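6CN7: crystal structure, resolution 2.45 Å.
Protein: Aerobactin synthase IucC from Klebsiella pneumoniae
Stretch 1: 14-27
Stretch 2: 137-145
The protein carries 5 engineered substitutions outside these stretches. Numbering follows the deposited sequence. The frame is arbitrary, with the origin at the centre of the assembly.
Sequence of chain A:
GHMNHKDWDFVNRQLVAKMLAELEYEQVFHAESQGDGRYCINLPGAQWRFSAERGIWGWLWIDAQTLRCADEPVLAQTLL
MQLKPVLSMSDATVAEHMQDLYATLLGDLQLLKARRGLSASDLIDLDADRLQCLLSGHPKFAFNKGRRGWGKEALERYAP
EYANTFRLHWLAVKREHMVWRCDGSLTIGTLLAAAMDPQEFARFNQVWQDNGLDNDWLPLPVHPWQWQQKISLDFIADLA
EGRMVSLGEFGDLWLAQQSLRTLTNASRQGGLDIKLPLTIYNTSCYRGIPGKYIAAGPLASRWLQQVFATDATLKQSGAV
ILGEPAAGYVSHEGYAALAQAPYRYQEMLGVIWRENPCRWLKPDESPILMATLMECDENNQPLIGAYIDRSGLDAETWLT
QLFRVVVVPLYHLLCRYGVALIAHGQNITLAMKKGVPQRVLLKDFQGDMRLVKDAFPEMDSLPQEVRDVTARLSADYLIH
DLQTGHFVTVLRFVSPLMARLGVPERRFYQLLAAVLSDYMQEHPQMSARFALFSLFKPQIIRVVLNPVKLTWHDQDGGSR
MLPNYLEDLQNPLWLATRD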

# COMPACT_ATOMS: atom_id res chain seq x y z
N GLN A 14 5.47 -1.26 30.59
CA GLN A 14 6.84 -0.93 30.19
C GLN A 14 6.87 0.33 29.33
O GLN A 14 7.75 1.18 29.49
N LEU A 15 5.91 0.47 28.41
CA LEU A 15 5.92 1.63 27.53
C LEU A 15 5.56 2.91 28.28
O LEU A 15 6.18 3.95 28.07
N VAL A 16 4.55 2.85 29.16
CA VAL A 16 4.21 4.01 29.97
C VAL A 16 5.41 4.46 30.79
O VAL A 16 5.73 5.66 30.85
N ALA A 17 6.10 3.51 31.42
CA ALA A 17 7.28 3.86 32.21
C ALA A 17 8.37 4.48 31.34
O ALA A 17 9.01 5.45 31.75
N LYS A 18 8.58 3.93 30.14
CA LYS A 18 9.56 4.51 29.24
C LYS A 18 9.17 5.93 28.85
O LYS A 18 10.02 6.83 28.82
N MET A 19 7.88 6.16 28.55
CA MET A 19 7.42 7.49 28.16
C MET A 19 7.60 8.48 29.31
O MET A 19 8.16 9.56 29.13
N LEU A 20 7.11 8.13 30.50
CA LEU A 20 7.19 9.04 31.63
C LEU A 20 8.64 9.39 31.96
O LEU A 20 8.98 10.55 32.19
N ALA A 21 9.51 8.38 31.99
CA ALA A 21 10.89 8.60 32.41
C ALA A 21 11.63 9.50 31.43
O ALA A 21 12.37 10.40 31.84
N GLU A 22 11.45 9.28 30.12
CA GLU A 22 12.19 10.06 29.14
C GLU A 22 11.64 11.48 29.04
O GLU A 22 12.41 12.44 28.94
N LEU A 23 10.32 11.63 29.05
CA LEU A 23 9.74 12.97 28.99
C LEU A 23 10.05 13.77 30.25
O LEU A 23 10.15 15.00 30.19
N GLU A 24 10.20 13.10 31.40
CA GLU A 24 10.61 13.80 32.61
C GLU A 24 12.08 14.20 32.53
O GLU A 24 12.47 15.26 33.03
N TYR A 25 12.90 13.36 31.91
CA TYR A 25 14.30 13.71 31.69
C TYR A 25 14.44 14.86 30.71
O TYR A 25 15.32 15.71 30.85
N GLU A 26 13.56 14.91 29.70
CA GLU A 26 13.52 16.02 28.76
C GLU A 26 12.86 17.27 29.35
O GLU A 26 12.79 18.29 28.66
N GLN A 27 12.38 17.20 30.59
CA GLN A 27 11.80 18.34 31.30
C GLN A 27 10.45 18.77 30.73
O GLN A 27 10.01 19.90 30.99
N GLY A 137 15.06 -2.14 20.37
CA GLY A 137 14.95 -0.95 19.53
C GLY A 137 15.59 0.26 20.17
O GLY A 137 16.33 0.18 21.15
N HIS A 138 15.27 1.41 19.60
CA HIS A 138 15.92 2.65 20.03
C HIS A 138 15.50 2.98 21.46
O HIS A 138 14.30 3.01 21.76
N PRO A 139 16.45 3.25 22.37
CA PRO A 139 16.08 3.39 23.79
C PRO A 139 15.48 4.74 24.16
O PRO A 139 14.89 4.84 25.24
N LYS A 140 15.60 5.76 23.31
CA LYS A 140 15.13 7.09 23.68
C LYS A 140 13.69 7.36 23.24
O LYS A 140 12.90 7.91 24.01
N PHE A 141 13.33 6.98 22.01
CA PHE A 141 12.06 7.39 21.44
C PHE A 141 10.91 6.54 21.97
O PHE A 141 11.04 5.32 22.12
N ALA A 142 9.79 7.20 22.25
CA ALA A 142 8.67 6.55 22.92
C ALA A 142 8.09 5.42 22.08
O ALA A 142 7.82 4.33 22.59
N PHE A 143 7.89 5.66 20.79
CA PHE A 143 7.31 4.67 19.87
C PHE A 143 8.38 4.29 18.86
O PHE A 143 8.36 4.71 17.71
N ASN A 144 9.34 3.47 19.30
CA ASN A 144 10.53 3.21 18.50
C ASN A 144 10.30 2.19 17.39
O ASN A 144 11.25 1.88 16.66
N LYS A 145 9.08 1.67 17.22
CA LYS A 145 8.77 0.79 16.10
C LYS A 145 7.66 1.33 15.22
O LYS A 145 7.19 0.62 14.33

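Residues 14 to 25 of stretch 1 are helical, each turn carried by i to i+4 backbone bonds, whereas stretch 2 has no regular helix or strand. The two segments bury 468 Å² between them, both sides summed, and come closest in backbone register at Met 19 and Ala 142, whose CA atoms are 5.5 Å apart. The residues of stretch 1 in contact are Leu 15, Lys 18, Met 19 and Glu 22 on the helix, and Glu 26 just after it: steps of three or four, with Lys 18 and Met 19 adjacent, as expected when one face of a helix lies against a neighbour.

Gln 14 is out of reach. Leu 15 follows with chi1 t and chi2 p; its CA-to-CB bond points sideways, but the end of the side chain comes nearer. Its CD1 lies 3.1 Å from Ala 142 O, a tight carbon-to-carbonyl contact, while its CD2 is 4.2 Å from Phe 143 CE1, at the edge of that ring and near its plane. Val 16 and Ala 17 make no contact.

Lys 18 points toward stretch 2 and has all four chi angles at t, so the fully extended chain carries its ammonium group in among backbone carbonyls. Lys 18 NZ donates to Phe 141 O at 2.8 Å and to His 138 O at 3.0 Å. It also donates to water 1, with Lys 18 NZ 2.8 Å from the water oxygen; that water in turn donates to Ala 142 O at 2.5 Å and accepts from Asn 144 N at 3.2 Å. Lys 18 NZ and Asn 144 ND2 approach to 3.3 Å, but both are donors and do not bond to each other. They instead share an acceptor, since Asn 144 ND2 also donates to His 138 O at 3.0 Å. The carbon next to the ammonium packs too, with Lys 18 CE 3.3 Å from Pro 139 O.

Met 19, with chi values m, t and p, starts sideways and ends nearer. Its CG rests 3.8 Å from Ala 142 CB, and its SD is 3.9 Å from Phe 143 CE1. The sulfur lies 5.1 Å from the centroid of the Phe 143 ring and 69° off the ring normal, an oblique sulfur-aromatic approach. CE1 is the atom of Phe 143 (chi1 m) closest to both Leu 15 and Met 19.

Leu 20 and Ala 21 are out of reach. Glu 22 points toward stretch 2 with chi1 t and chi2 p, and its OE2 forms a salt bridge with Lys 140 NZ at 2.8 Å. Its OE1 accepts from water 2 at 2.4 Å, and the same water donates to Pro 139 O at 2.7 Å, bridging side chain and backbone.

Just past the helix, Glu 26 (chi1 and chi2 both m) also points toward stretch 2, and its OE2 makes a very short salt bridge, 2.4 Å, to Lys 140 NZ. Lys 140 leaves its backbone away from the helix, yet chi1 to chi3 at t and chi4 at p bring its end back within reach of both carboxylates. Gln 27, with positive phi, closes the helix in a Schellman motif and touches nothing across.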

# COMPACT_ATOMS: atom_id res chain seq x y z
CB GLN A 14 7.46 -2.11 29.43
CG GLN A 14 7.57 -3.40 30.24
CD GLN A 14 8.65 -3.34 31.31
OE1 GLN A 14 8.35 -3.36 32.50
NE2 GLN A 14 9.90 -3.28 30.88
CB LEU A 15 4.96 1.41 26.35
CG LEU A 15 4.89 2.55 25.34
CD1 LEU A 15 6.27 2.91 24.81
CD2 LEU A 15 3.96 2.20 24.18
CB VAL A 16 3.00 3.70 30.88
CG1 VAL A 16 2.80 4.79 31.93
CG2 VAL A 16 1.74 3.55 30.04
CB ALA A 17 7.81 2.62 32.93
CB LYS A 18 9.71 3.64 27.99
CG LYS A 18 10.76 4.13 27.01
CD LYS A 18 10.84 3.26 25.77
CE LYS A 18 11.78 3.87 24.74
NZ LYS A 18 11.90 3.04 23.51
CB MET A 19 5.96 7.43 27.72
CG MET A 19 5.72 6.62 26.46
SD MET A 19 3.96 6.30 26.16
CE MET A 19 3.36 7.96 25.82
CB LEU A 20 6.50 8.43 32.86
CG LEU A 20 4.98 8.26 32.82
CD1 LEU A 20 4.52 7.53 34.07
CD2 LEU A 20 4.27 9.60 32.71
CB ALA A 21 11.61 7.27 32.56
CB GLU A 22 12.16 9.36 27.78
CG GLU A 22 13.13 9.95 26.75
CD GLU A 22 14.59 9.72 27.10
OE1 GLU A 22 14.88 8.73 27.81
OE2 GLU A 22 15.44 10.52 26.68
CB LEU A 23 8.23 12.89 28.78
CG LEU A 23 7.77 12.36 27.42
CD1 LEU A 23 6.28 12.09 27.43
CD2 LEU A 23 8.12 13.35 26.31
CB GLU A 24 10.36 12.92 33.84
CG GLU A 24 10.23 13.68 35.16
CD GLU A 24 11.55 13.87 35.88
OE1 GLU A 24 12.58 13.33 35.41
OE2 GLU A 24 11.57 14.56 36.93
CB TYR A 25 15.07 12.48 31.20
CG TYR A 25 16.54 12.74 30.96
CD1 TYR A 25 17.39 13.04 32.01
CD2 TYR A 25 17.07 12.69 29.67
CE1 TYR A 25 18.73 13.28 31.79
CE2 TYR A 25 18.41 12.94 29.45
CZ TYR A 25 19.24 13.23 30.52
OH TYR A 25 20.57 13.47 30.31
CB GLU A 26 12.78 15.61 27.49
CG GLU A 26 13.53 14.61 26.63
CD GLU A 26 14.81 15.18 26.06
OE1 GLU A 26 14.93 16.42 25.98
OE2 GLU A 26 15.71 14.39 25.68
CB GLN A 27 12.76 19.53 31.34
CG GLN A 27 14.00 19.28 32.18
CD GLN A 27 14.90 20.49 32.28
OE1 GLN A 27 14.99 21.29 31.35
NE2 GLN A 27 15.57 20.64 33.42
CB HIS A 138 15.57 3.80 19.10
CG HIS A 138 16.49 4.97 19.23
ND1 HIS A 138 16.28 5.98 20.15
CD2 HIS A 138 17.62 5.30 18.56
CE1 HIS A 138 17.25 6.87 20.04
NE2 HIS A 138 18.07 6.49 19.08
CB PRO A 139 17.42 3.19 24.51
CG PRO A 139 18.43 3.68 23.53
CD PRO A 139 17.90 3.37 22.16
CB LYS A 140 16.05 8.16 23.08
CG LYS A 140 15.64 9.59 23.43
CD LYS A 140 16.58 10.62 22.83
CE LYS A 140 16.09 12.03 23.11
NZ LYS A 140 15.88 12.29 24.56
CB PHE A 141 12.12 7.32 19.92
CG PHE A 141 13.04 8.35 19.31
CD1 PHE A 141 12.66 9.68 19.24
CD2 PHE A 141 14.28 7.98 18.83
CE1 PHE A 141 13.51 10.62 18.70
CE2 PHE A 141 15.13 8.93 18.28
CZ PHE A 141 14.74 10.25 18.22
CB ALA A 142 7.59 7.58 23.25
CB PHE A 143 6.06 5.25 19.19
CG PHE A 143 5.10 5.91 20.15
CD1 PHE A 143 4.80 5.32 21.37
CD2 PHE A 143 4.52 7.12 19.83
CE1 PHE A 143 3.92 5.93 22.25
CE2 PHE A 143 3.64 7.73 20.71
CZ PHE A 143 3.34 7.14 21.91
CB ASN A 144 11.67 2.73 19.40
CG ASN A 144 11.37 1.43 20.10
OD1 ASN A 144 10.33 0.82 19.89
ND2 ASN A 144 12.30 0.99 20.95
CB LYS A 145 8.40 -0.61 16.61
CG LYS A 145 9.52 -1.33 17.32
CD LYS A 145 9.05 -2.67 17.85
CE LYS A 145 10.07 -3.28 18.79
NZ LYS A 145 10.18 -2.49 20.05
O HOH W 1 9.47 2.44 22.33
O HOH W 2 14.18 6.49 27.28